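PDB 1Z6O: ferritin light chain from Trichoplusia ni, which stores iron as the light chain of a secreted ferritin shell, helping the ferric mineral core to nucleate while partner heavy chains oxidise ferrous iron. Local coordinates for residues Y162-E165 with E166-D170; D131-K134 with E135-E138; A137-A140 with F141-R145; Q42-A45 with K46-L49. All coordinates share one frame; numbering follows the deposited sequence.

Contact 1. Residues Y162-E165 with E166-D170; sequences YLEE and EFIED. With FE (Fe (III) ion), chain Y; CA (calcium ion), chain Z.
Between Tyr162-Glu165 and Glu166-Asp170 the helix widens: Leu163 O accepts from both Phe167 N, at 3.0 Å, and Ile168 N, at 2.9 Å, so the usual i+4 bond is joined by an i+5 bond of pi type. The second is the straighter, with 172° at the hydrogen. Phe167 directs one edge toward the face of Tyr162, an offset edge-to-face pair in which Phe167 CE1 comes to 3.6 Å from Tyr162 CZ. With CG anti to its backbone N (chi1 169°), Tyr162 slants outward and toward the later residues, where Glu166 CG meets the ring obliquely, 3.7 Å from Tyr162 CE1. Its hydroxyl bonds to Asp89 of helix 70-96.

The acidic side chains of Glu164 and Glu165 lead to the metals. Glu165 bends at CG and binds iron through OE2 at 2.2 Å, while its OE1 accepts a hydrogen bond from a water, 2.6 Å away, which also lies within bonding distance of Glu169 OE2. This water probably eases the crowding of like charges between the two glutamates, and Glu169 OE2 bonds besides to Gln161 NE2 of a second light chain. The extended Glu164 gives OE1 to calcium, and its OE2 is held by His144. Glu165 and Glu164 from two further light chains bind the same ions, and Gln161 side chains also bind the calcium, consistent with the three-fold channel of ferritin shells.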
loop_
_atom_site.group_PDB
_atom_site.type_symbol
_atom_site.label_atom_id
_atom_site.label_comp_id
_atom_site.label_asym_id
_atom_site.label_seq_id
_atom_site.Cartn_x
_atom_site.Cartn_y
_atom_site.Cartn_z
ATOM N N TYR A 162 -21.908 41.300 10.619
ATOM C CA TYR A 162 -22.499 40.417 9.602
ATOM C C TYR A 162 -22.312 41.054 8.211
ATOM O O TYR A 162 -21.880 40.391 7.262
ATOM C CB TYR A 162 -23.995 40.218 9.890
ATOM C CG TYR A 162 -24.771 39.537 8.777
ATOM C CD1 TYR A 162 -24.434 38.255 8.339
ATOM C CD2 TYR A 162 -25.868 40.164 8.193
ATOM C CE1 TYR A 162 -25.187 37.610 7.333
ATOM C CE2 TYR A 162 -26.623 39.532 7.199
ATOM C CZ TYR A 162 -26.276 38.263 6.777
ATOM O OH TYR A 162 -27.027 37.662 5.794
ATOM N N LEU A 163 -22.624 42.342 8.085
ATOM C CA LEU A 163 -22.453 43.024 6.802
ATOM C C LEU A 163 -20.978 43.079 6.402
ATOM O O LEU A 163 -20.635 42.850 5.242
ATOM C CB LEU A 163 -23.018 44.452 6.863
ATOM C CG LEU A 163 -24.545 44.540 7.008
ATOM C CD1 LEU A 163 -24.950 45.986 7.315
ATOM C CD2 LEU A 163 -25.213 44.042 5.708
ATOM N N GLU A 164 -20.107 43.383 7.360
ATOM C CA GLU A 164 -18.675 43.467 7.083
ATOM C C GLU A 164 -18.126 42.158 6.540
ATOM O O GLU A 164 -17.417 42.140 5.537
ATOM C CB GLU A 164 -17.900 43.843 8.361
ATOM C CG GLU A 164 -18.109 45.311 8.772
ATOM C CD GLU A 164 -17.584 45.646 10.166
ATOM O OE1 GLU A 164 -16.907 44.806 10.796
ATOM O OE2 GLU A 164 -17.858 46.767 10.638
ATOM N N GLU A 165 -18.475 41.062 7.204
ATOM C CA GLU A 165 -17.982 39.742 6.833
ATOM C C GLU A 165 -18.610 39.103 5.595
ATOM O O GLU A 165 -17.915 38.536 4.756
ATOM C CB GLU A 165 -18.189 38.778 8.005
ATOM C CG GLU A 165 -17.374 39.089 9.247
ATOM C CD GLU A 165 -15.941 38.617 9.115
ATOM O OE1 GLU A 165 -15.720 37.657 8.350
ATOM O OE2 GLU A 165 -15.045 39.185 9.779
ATOM N N GLU A 166 -19.926 39.193 5.485
ATOM C CA GLU A 166 -20.623 38.527 4.394
ATOM C C GLU A 166 -20.895 39.329 3.141
ATOM O O GLU A 166 -21.218 38.751 2.108
ATOM C CB GLU A 166 -21.953 37.975 4.919
ATOM C CG GLU A 166 -21.790 37.021 6.085
ATOM C CD GLU A 166 -20.908 35.836 5.732
ATOM O OE1 GLU A 166 -21.179 35.178 4.702
ATOM O OE2 GLU A 166 -19.946 35.564 6.482
ATOM N N PHE A 167 -20.778 40.650 3.216
ATOM C CA PHE A 167 -21.073 41.466 2.044
ATOM C C PHE A 167 -19.987 42.450 1.644
ATOM O O PHE A 167 -19.489 42.433 0.521
ATOM C CB PHE A 167 -22.368 42.261 2.272
ATOM C CG PHE A 167 -23.585 41.391 2.434
ATOM C CD1 PHE A 167 -23.900 40.831 3.675
ATOM C CD2 PHE A 167 -24.362 41.057 1.327
ATOM C CE1 PHE A 167 -24.976 39.938 3.810
ATOM C CE2 PHE A 167 -25.436 40.165 1.447
ATOM C CZ PHE A 167 -25.740 39.605 2.695
ATOM N N ILE A 168 -19.639 43.311 2.587
ATOM C CA ILE A 168 -18.694 44.389 2.357
ATOM C C ILE A 168 -17.315 44.015 1.816
ATOM O O ILE A 168 -16.842 44.635 0.861
ATOM C CB ILE A 168 -18.613 45.237 3.651
ATOM C CG1 ILE A 168 -19.957 45.968 3.824
ATOM C CG2 ILE A 168 -17.443 46.229 3.595
ATOM C CD1 ILE A 168 -20.149 46.645 5.194
ATOM N N GLU A 169 -16.672 43.001 2.383
ATOM C CA GLU A 169 -15.345 42.618 1.893
ATOM C C GLU A 169 -15.385 42.213 0.431
ATOM O O GLU A 169 -14.585 42.684 -0.377
ATOM C CB GLU A 169 -14.772 41.445 2.685
ATOM C CG GLU A 169 -14.730 41.628 4.177
ATOM C CD GLU A 169 -14.083 40.438 4.883
ATOM O OE1 GLU A 169 -14.411 39.281 4.528
ATOM O OE2 GLU A 169 -13.253 40.660 5.795
ATOM N N ASP A 170 -16.324 41.344 0.081
ATOM C CA ASP A 170 -16.411 40.870 -1.293
ATOM C C ASP A 170 -16.906 41.876 -2.318
ATOM O O ASP A 170 -16.569 41.763 -3.495
ATOM C CB ASP A 170 -17.257 39.603 -1.359
ATOM C CG ASP A 170 -16.636 38.458 -0.575
ATOM O OD1 ASP A 170 -15.392 38.307 -0.627
ATOM O OD2 ASP A 170 -17.389 37.707 0.087
HETATM FE FE FE Y . -13.272 38.022 10.313
HETATM CA CA CA Z . -15.273 43.702 11.885
HETATM O O HOH W 1 -13.514 37.967 7.092
HETATM O O HOH W 2 -15.525 36.922 5.022
#

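Contact 2. Residues D131-K134 with E135-E138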
loop_
_atom_site.group_PDB
_atom_site.type_symbol
_atom_site.label_atom_id
_atom_site.label_comp_id
_atom_site.label_asym_id
_atom_site.label_seq_id
_atom_site.Cartn_x
_atom_site.Cartn_y
_atom_site.Cartn_z
ATOM N N ASP A 131 -22.872 49.211 -12.077
ATOM C CA ASP A 131 -23.778 50.098 -11.336
ATOM C C ASP A 131 -24.623 49.355 -10.301
ATOM O O ASP A 131 -24.799 49.832 -9.179
ATOM C CB ASP A 131 -24.753 50.827 -12.273
ATOM C CG ASP A 131 -24.066 51.845 -13.176
ATOM O OD1 ASP A 131 -23.027 52.416 -12.779
ATOM O OD2 ASP A 131 -24.588 52.089 -14.285
ATOM N N THR A 132 -25.173 48.202 -10.671
ATOM C CA THR A 132 -26.006 47.471 -9.718
ATOM C C THR A 132 -25.185 46.904 -8.561
ATOM O O THR A 132 -25.690 46.806 -7.444
ATOM C CB THR A 132 -26.821 46.330 -10.402
ATOM O OG1 THR A 132 -25.931 45.418 -11.047
ATOM C CG2 THR A 132 -27.781 46.909 -11.431
ATOM N N GLN A 133 -23.928 46.530 -8.805
ATOM C CA GLN A 133 -23.098 46.027 -7.707
ATOM C C GLN A 133 -22.722 47.201 -6.788
ATOM O O GLN A 133 -22.693 47.045 -5.571
ATOM C CB GLN A 133 -21.845 45.308 -8.241
ATOM C CG GLN A 133 -22.176 43.940 -8.892
ATOM C CD GLN A 133 -22.631 42.903 -7.869
ATOM O OE1 GLN A 133 -23.674 42.252 -8.019
ATOM N NE2 GLN A 133 -21.846 42.744 -6.830
ATOM N N LYS A 134 -22.453 48.377 -7.358
ATOM C CA LYS A 134 -22.152 49.540 -6.517
ATOM C C LYS A 134 -23.379 49.883 -5.666
ATOM O O LYS A 134 -23.249 50.303 -4.515
ATOM C CB LYS A 134 -21.774 50.763 -7.360
ATOM C CG LYS A 134 -20.375 50.681 -7.981
ATOM C CD LYS A 134 -19.996 52.018 -8.650
ATOM C CE LYS A 134 -18.611 51.917 -9.300
ATOM N NZ LYS A 134 -18.123 53.243 -9.803
ATOM N N GLU A 135 -24.571 49.717 -6.235
ATOM C CA GLU A 135 -25.792 49.999 -5.478
ATOM C C GLU A 135 -25.921 49.000 -4.321
ATOM O O GLU A 135 -26.269 49.384 -3.205
ATOM C CB GLU A 135 -27.037 49.931 -6.384
ATOM C CG GLU A 135 -28.351 50.089 -5.597
ATOM C CD GLU A 135 -29.605 50.018 -6.474
ATOM O OE1 GLU A 135 -29.733 49.082 -7.295
ATOM O OE2 GLU A 135 -30.473 50.902 -6.326
ATOM N N LEU A 136 -25.646 47.719 -4.571
ATOM C CA LEU A 136 -25.710 46.731 -3.484
ATOM C C LEU A 136 -24.686 47.083 -2.401
ATOM O O LEU A 136 -24.956 46.954 -1.201
ATOM C CB LEU A 136 -25.406 45.321 -4.007
ATOM C CG LEU A 136 -26.501 44.643 -4.841
ATOM C CD1 LEU A 136 -25.937 43.398 -5.531
ATOM C CD2 LEU A 136 -27.663 44.264 -3.926
ATOM N N ALA A 137 -23.506 47.520 -2.828
ATOM C CA ALA A 137 -22.439 47.863 -1.888
ATOM C C ALA A 137 -22.783 49.099 -1.064
ATOM O O ALA A 137 -22.556 49.125 0.146
ATOM C CB ALA A 137 -21.114 48.082 -2.645
ATOM N N GLU A 138 -23.325 50.128 -1.708
ATOM C CA GLU A 138 -23.671 51.342 -0.978
ATOM C C GLU A 138 -24.872 51.116 -0.066
ATOM O O GLU A 138 -25.013 51.786 0.960
ATOM C CB GLU A 138 -23.904 52.504 -1.956
ATOM C CG GLU A 138 -22.572 52.927 -2.608
ATOM C CD GLU A 138 -22.706 54.062 -3.601
ATOM O OE1 GLU A 138 -23.846 54.378 -3.991
ATOM O OE2 GLU A 138 -21.665 54.631 -4.002
HETATM O O HOH W 3 -28.546 46.716 -7.156
#
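Lys134 and Glu138 meet one helical turn apart: Glu138 N donates to Lys134 O at 2.8 Å, and Glu138 CG lies 3.3 Å from that same oxygen, so the glutamate stem also packs against it. The tip of Glu138 continues to Gly29 N of a neighbouring subunit. Lys134 itself runs fully extended beyond CG and reaches the same subunit, where NZ bonds to the carbonyls of Asn25 and Val27.

Glu135, its CG anti to the backbone N (chi1 175°), extends outward from the helix, and the rotation of the carboxylate brings OE1 to a water. This water donates to Glu135 OE1 at 2.7 Å and to Thr132 O at 2.9 Å, stitching the side chain to a carbonyl already used by Leu136 N. Arg51 of helix 37-61 adds a salt bridge to OE1.

Leu136 contributes a van der Waals touch, its CD1 methyl standing 3.6 Å from Gln133 OE1. Within the bundle, Leu136 leans on Leu47 and His48 of helix 37-61, Gln133 and Ala137 pack on helix 157-190, and Lys134, Ala137 and Glu138 meet Tyr28 of the neighbouring subunit.

Contact 3. Residues A137-A140 with F141-R145; sequences AERA and FYIHR
Phe141 leads its side chain outward past the carbonyl of Ala137. Its CB starts 3.5 Å from Glu138 O; CG then passes Ala137 O, and CD1 approaches that oxygen more closely, to 3.5 Å. The same carbonyl accepts Phe141 N at 3.1 Å, so one oxygen has the amide and part of the ring about it. A small chi2 of 17° sets the ring so that CD1 takes this place, while the carbonyl carbon of Ala140 lies at the ring edge, near its plane. CE1 is already farther off, 4.2 Å from Ala137 O, and the outer ring meets Tyr28 and Pro157 of a neighbouring subunit.

In the four-helix bundle of ferritins this helix, 122-148, packs against helices 37-61 and 157-190 while also serving the subunit interface, and the side chains that follow divide accordingly. Ile143 turns inward to Leu163: its CG1 sits 3.3 Å from Arg139 O, and its CD1 reaches Arg139 CG at 4.2 Å. Tyr142 has CB against Arg139 O at 3.4 Å and sends its hydroxyl to Thr108. His144 rests CB 3.3 Å from Ala140 O; with NE2 engaged by Glu164, its ND1 bonds to His155 of a neighbouring subunit.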
loop_
_atom_site.group_PDB
_atom_site.type_symbol
_atom_site.label_atom_id
_atom_site.label_comp_id
_atom_site.label_asym_id
_atom_site.label_seq_id
_atom_site.Cartn_x
_atom_site.Cartn_y
_atom_site.Cartn_z
ATOM N N ALA A 137 -23.506 47.520 -2.828
ATOM C CA ALA A 137 -22.439 47.863 -1.888
ATOM C C ALA A 137 -22.783 49.099 -1.064
ATOM O O ALA A 137 -22.556 49.125 0.146
ATOM C CB ALA A 137 -21.114 48.082 -2.645
ATOM N N GLU A 138 -23.325 50.128 -1.708
ATOM C CA GLU A 138 -23.671 51.342 -0.978
ATOM C C GLU A 138 -24.872 51.116 -0.066
ATOM O O GLU A 138 -25.013 51.786 0.960
ATOM C CB GLU A 138 -23.904 52.504 -1.956
ATOM C CG GLU A 138 -22.572 52.927 -2.608
ATOM C CD GLU A 138 -22.706 54.062 -3.601
ATOM O OE1 GLU A 138 -23.846 54.378 -3.991
ATOM O OE2 GLU A 138 -21.665 54.631 -4.002
ATOM N N ARG A 139 -25.737 50.175 -0.429
ATOM C CA ARG A 139 -26.874 49.867 0.436
ATOM C C ARG A 139 -26.303 49.203 1.702
ATOM O O ARG A 139 -26.776 49.458 2.805
ATOM C CB ARG A 139 -27.860 48.922 -0.261
ATOM C CG ARG A 139 -29.111 48.602 0.580
ATOM C CD ARG A 139 -30.034 49.821 0.722
ATOM N NE ARG A 139 -30.701 50.145 -0.541
ATOM C CZ ARG A 139 -31.746 49.483 -1.038
ATOM N NH1 ARG A 139 -32.275 48.444 -0.385
ATOM N NH2 ARG A 139 -32.257 49.856 -2.203
ATOM N N ALA A 140 -25.287 48.350 1.560
ATOM C CA ALA A 140 -24.697 47.738 2.752
ATOM C C ALA A 140 -24.067 48.828 3.631
ATOM O O ALA A 140 -24.159 48.764 4.851
ATOM C CB ALA A 140 -23.632 46.686 2.371
ATOM N N PHE A 141 -23.419 49.816 3.014
ATOM C CA PHE A 141 -22.806 50.913 3.781
ATOM C C PHE A 141 -23.896 51.657 4.563
ATOM O O PHE A 141 -23.706 52.050 5.710
ATOM C CB PHE A 141 -22.124 51.921 2.844
ATOM C CG PHE A 141 -20.725 51.529 2.404
ATOM C CD1 PHE A 141 -20.263 50.216 2.538
ATOM C CD2 PHE A 141 -19.878 52.489 1.843
ATOM C CE1 PHE A 141 -18.960 49.861 2.114
ATOM C CE2 PHE A 141 -18.582 52.150 1.417
ATOM C CZ PHE A 141 -18.124 50.827 1.555
ATOM N N TYR A 142 -25.032 51.860 3.914
ATOM C CA TYR A 142 -26.160 52.565 4.526
ATOM C C TYR A 142 -26.714 51.807 5.744
ATOM O O TYR A 142 -26.933 52.385 6.806
ATOM C CB TYR A 142 -27.255 52.743 3.474
ATOM C CG TYR A 142 -28.485 53.442 3.987
ATOM C CD1 TYR A 142 -28.485 54.815 4.208
ATOM C CD2 TYR A 142 -29.650 52.727 4.258
ATOM C CE1 TYR A 142 -29.619 55.467 4.687
ATOM C CE2 TYR A 142 -30.792 53.366 4.739
ATOM C CZ TYR A 142 -30.767 54.737 4.950
ATOM O OH TYR A 142 -31.890 55.381 5.418
ATOM N N ILE A 143 -26.948 50.509 5.595
ATOM C CA ILE A 143 -27.472 49.720 6.712
ATOM C C ILE A 143 -26.458 49.681 7.856
ATOM O O ILE A 143 -26.820 49.755 9.039
ATOM C CB ILE A 143 -27.800 48.284 6.249
ATOM C CG1 ILE A 143 -28.853 48.343 5.137
ATOM C CG2 ILE A 143 -28.336 47.444 7.422
ATOM C CD1 ILE A 143 -29.109 46.977 4.479
ATOM N N HIS A 144 -25.183 49.574 7.498
ATOM C CA HIS A 144 -24.106 49.540 8.485
ATOM C C HIS A 144 -24.113 50.850 9.295
ATOM O O HIS A 144 -24.000 50.844 10.523
ATOM C CB HIS A 144 -22.770 49.356 7.750
ATOM C CG HIS A 144 -21.592 49.155 8.653
ATOM N ND1 HIS A 144 -21.004 50.187 9.355
ATOM C CD2 HIS A 144 -20.868 48.042 8.938
ATOM C CE1 HIS A 144 -19.967 49.720 10.032
ATOM N NE2 HIS A 144 -19.863 48.422 9.795
ATOM N N ARG A 145 -24.252 51.974 8.600
ATOM C CA ARG A 145 -24.283 53.280 9.264
ATOM C C ARG A 145 -25.541 53.414 10.149
ATOM O O ARG A 145 -25.505 53.987 11.246
ATOM C CB ARG A 145 -24.267 54.398 8.208
ATOM C CG ARG A 145 -24.089 55.770 8.820
ATOM C CD ARG A 145 -23.983 56.896 7.790
ATOM N NE ARG A 145 -23.798 58.143 8.522
ATOM C CZ ARG A 145 -23.055 59.160 8.118
ATOM N NH1 ARG A 145 -22.404 59.105 6.959
ATOM N NH2 ARG A 145 -22.942 60.226 8.901
#

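Contact 4. Residues Q42-A45 with K46-L49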
loop_
_atom_site.group_PDB
_atom_site.type_symbol
_atom_site.label_atom_id
_atom_site.label_comp_id
_atom_site.label_asym_id
_atom_site.label_seq_id
_atom_site.Cartn_x
_atom_site.Cartn_y
_atom_site.Cartn_z
ATOM N N GLN A 42 -34.520 43.615 5.758
ATOM C CA GLN A 42 -35.545 42.914 4.983
ATOM C C GLN A 42 -35.561 43.437 3.547
ATOM O O GLN A 42 -35.664 42.657 2.597
ATOM C CB GLN A 42 -36.930 43.121 5.603
ATOM C CG GLN A 42 -37.110 42.432 6.953
ATOM C CD GLN A 42 -38.458 42.757 7.568
ATOM O OE1 GLN A 42 -39.477 42.691 6.897
ATOM N NE2 GLN A 42 -38.468 43.095 8.847
ATOM N N ALA A 43 -35.479 44.755 3.379
ATOM C CA ALA A 43 -35.476 45.332 2.032
ATOM C C ALA A 43 -34.202 44.936 1.266
ATOM O O ALA A 43 -34.189 44.922 0.037
ATOM C CB ALA A 43 -35.592 46.880 2.103
ATOM N N TYR A 44 -33.131 44.627 1.991
ATOM C CA TYR A 44 -31.869 44.228 1.353
ATOM C C TYR A 44 -32.022 42.814 0.768
ATOM O O TYR A 44 -31.462 42.509 -0.287
ATOM C CB TYR A 44 -30.724 44.271 2.383
ATOM C CG TYR A 44 -29.325 44.333 1.776
ATOM C CD1 TYR A 44 -29.067 45.097 0.629
ATOM C CD2 TYR A 44 -28.251 43.702 2.399
ATOM C CE1 TYR A 44 -27.759 45.238 0.127
ATOM C CE2 TYR A 44 -26.942 43.831 1.907
ATOM C CZ TYR A 44 -26.706 44.602 0.775
ATOM O OH TYR A 44 -25.410 44.738 0.303
ATOM N N ALA A 45 -32.779 41.950 1.447
ATOM C CA ALA A 45 -33.021 40.604 0.917
ATOM C C ALA A 45 -33.830 40.767 -0.374
ATOM O O ALA A 45 -33.598 40.082 -1.368
ATOM C CB ALA A 45 -33.822 39.763 1.921
ATOM N N LYS A 46 -34.785 41.686 -0.347
ATOM C CA LYS A 46 -35.635 41.936 -1.506
ATOM C C LYS A 46 -34.827 42.463 -2.694
ATOM O O LYS A 46 -35.083 42.091 -3.844
ATOM C CB LYS A 46 -36.731 42.933 -1.119
ATOM C CG LYS A 46 -37.652 43.349 -2.257
ATOM C CD LYS A 46 -38.660 44.378 -1.754
ATOM C CE LYS A 46 -39.340 45.095 -2.901
ATOM N NZ LYS A 46 -40.313 46.095 -2.390
ATOM N N LEU A 47 -33.860 43.335 -2.423
ATOM C CA LEU A 47 -33.022 43.868 -3.503
ATOM C C LEU A 47 -32.192 42.734 -4.124
ATOM O O LEU A 47 -32.062 42.652 -5.348
ATOM C CB LEU A 47 -32.091 44.970 -2.968
ATOM C CG LEU A 47 -31.123 45.623 -3.972
ATOM C CD1 LEU A 47 -31.896 46.248 -5.141
ATOM C CD2 LEU A 47 -30.302 46.696 -3.242
ATOM N N HIS A 48 -31.632 41.856 -3.292
ATOM C CA HIS A 48 -30.849 40.743 -3.835
ATOM C C HIS A 48 -31.741 39.814 -4.649
ATOM O O HIS A 48 -31.329 39.294 -5.677
ATOM C CB HIS A 48 -30.172 39.923 -2.723
ATOM C CG HIS A 48 -28.899 40.530 -2.213
ATOM N ND1 HIS A 48 -28.875 41.509 -1.242
ATOM C CD2 HIS A 48 -27.606 40.306 -2.558
ATOM C CE1 HIS A 48 -27.620 41.861 -1.007
ATOM N NE2 HIS A 48 -26.832 41.146 -1.794
ATOM N N LEU A 49 -32.964 39.600 -4.180
ATOM C CA LEU A 49 -33.888 38.712 -4.888
ATOM C C LEU A 49 -34.185 39.259 -6.285
ATOM O O LEU A 49 -34.121 38.534 -7.283
ATOM C CB LEU A 49 -35.187 38.578 -4.079
ATOM C CG LEU A 49 -36.324 37.759 -4.704
ATOM C CD1 LEU A 49 -35.837 36.333 -5.030
ATOM C CD2 LEU A 49 -37.498 37.719 -3.714
#
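Tyr44 and His48, one turn apart, are joined by hydrogen bonding and by ring contact at once. The polar tie is doubled on a single carbonyl. His48 N donates to Tyr44 O at 3.1 Å in the regular helical manner, and His48 ND1 donates to the same oxygen at 2.9 Å, with 166° at the hydrogen. The two donors come from opposite faces of the carbonyl plane; the oxygen lies almost in the plane of the imidazole, whereas ND1 stands well above that of the carbonyl. A side chain thus bonded to its own helix has little freedom to rotate, and the proton is placed on ND1. The remaining backbone bonds, such as Leu49 N to Ala45 O at 2.9 Å, continue the ordinary i+4 pattern.

An aromatic contact accompanies the same placement. The imidazole points its edge at the Tyr44 face, planes 81° apart and centroids separated by 4.5 Å. His48 CE1 leads, standing over the phenol toward its rim, 3.4 Å from Tyr44 CZ. His48 attains this place with CG beside its backbone N (chi1 -81°), while the Tyr44 hydroxyl is secured by Leu136 O of helix 122-148.

Apolar touching is slighter: Leu47 CD2 approaches the ring edge at Tyr44 CD1, 4.4 Å away. Phe167 meets both aromatic rings, and His48 also packs on Ile90. The aromatic cluster of helices 37-61 and 157-190 is thus flanked by Ile90 of helix 70-96 and Leu136 of helix 122-148, in the buried interior of a ferritin four-helix bundle.

Along the chain contact 4 comes first, on helix 37-61, followed by contacts 2 and 3, which overlap at Ala137 and Glu138 on helix 122-148, and lastly contact 1 on helix 157-190. Their centres lie about 10 to 15 Å apart within one bundle. Contact 4 touches each of the others, Tyr44 being a common partner: Leu136, Ala140 and Phe167 all meet it. Contacts 1 and 3 also join, through the packing of Leu163, whereas contacts 1 and 2 do not touch. The contacts thus tie together three of the bundle's helices; contacts 1, 2 and 3 also touch a second light chain, and contact 1 carries the metal ligands shared between subunits.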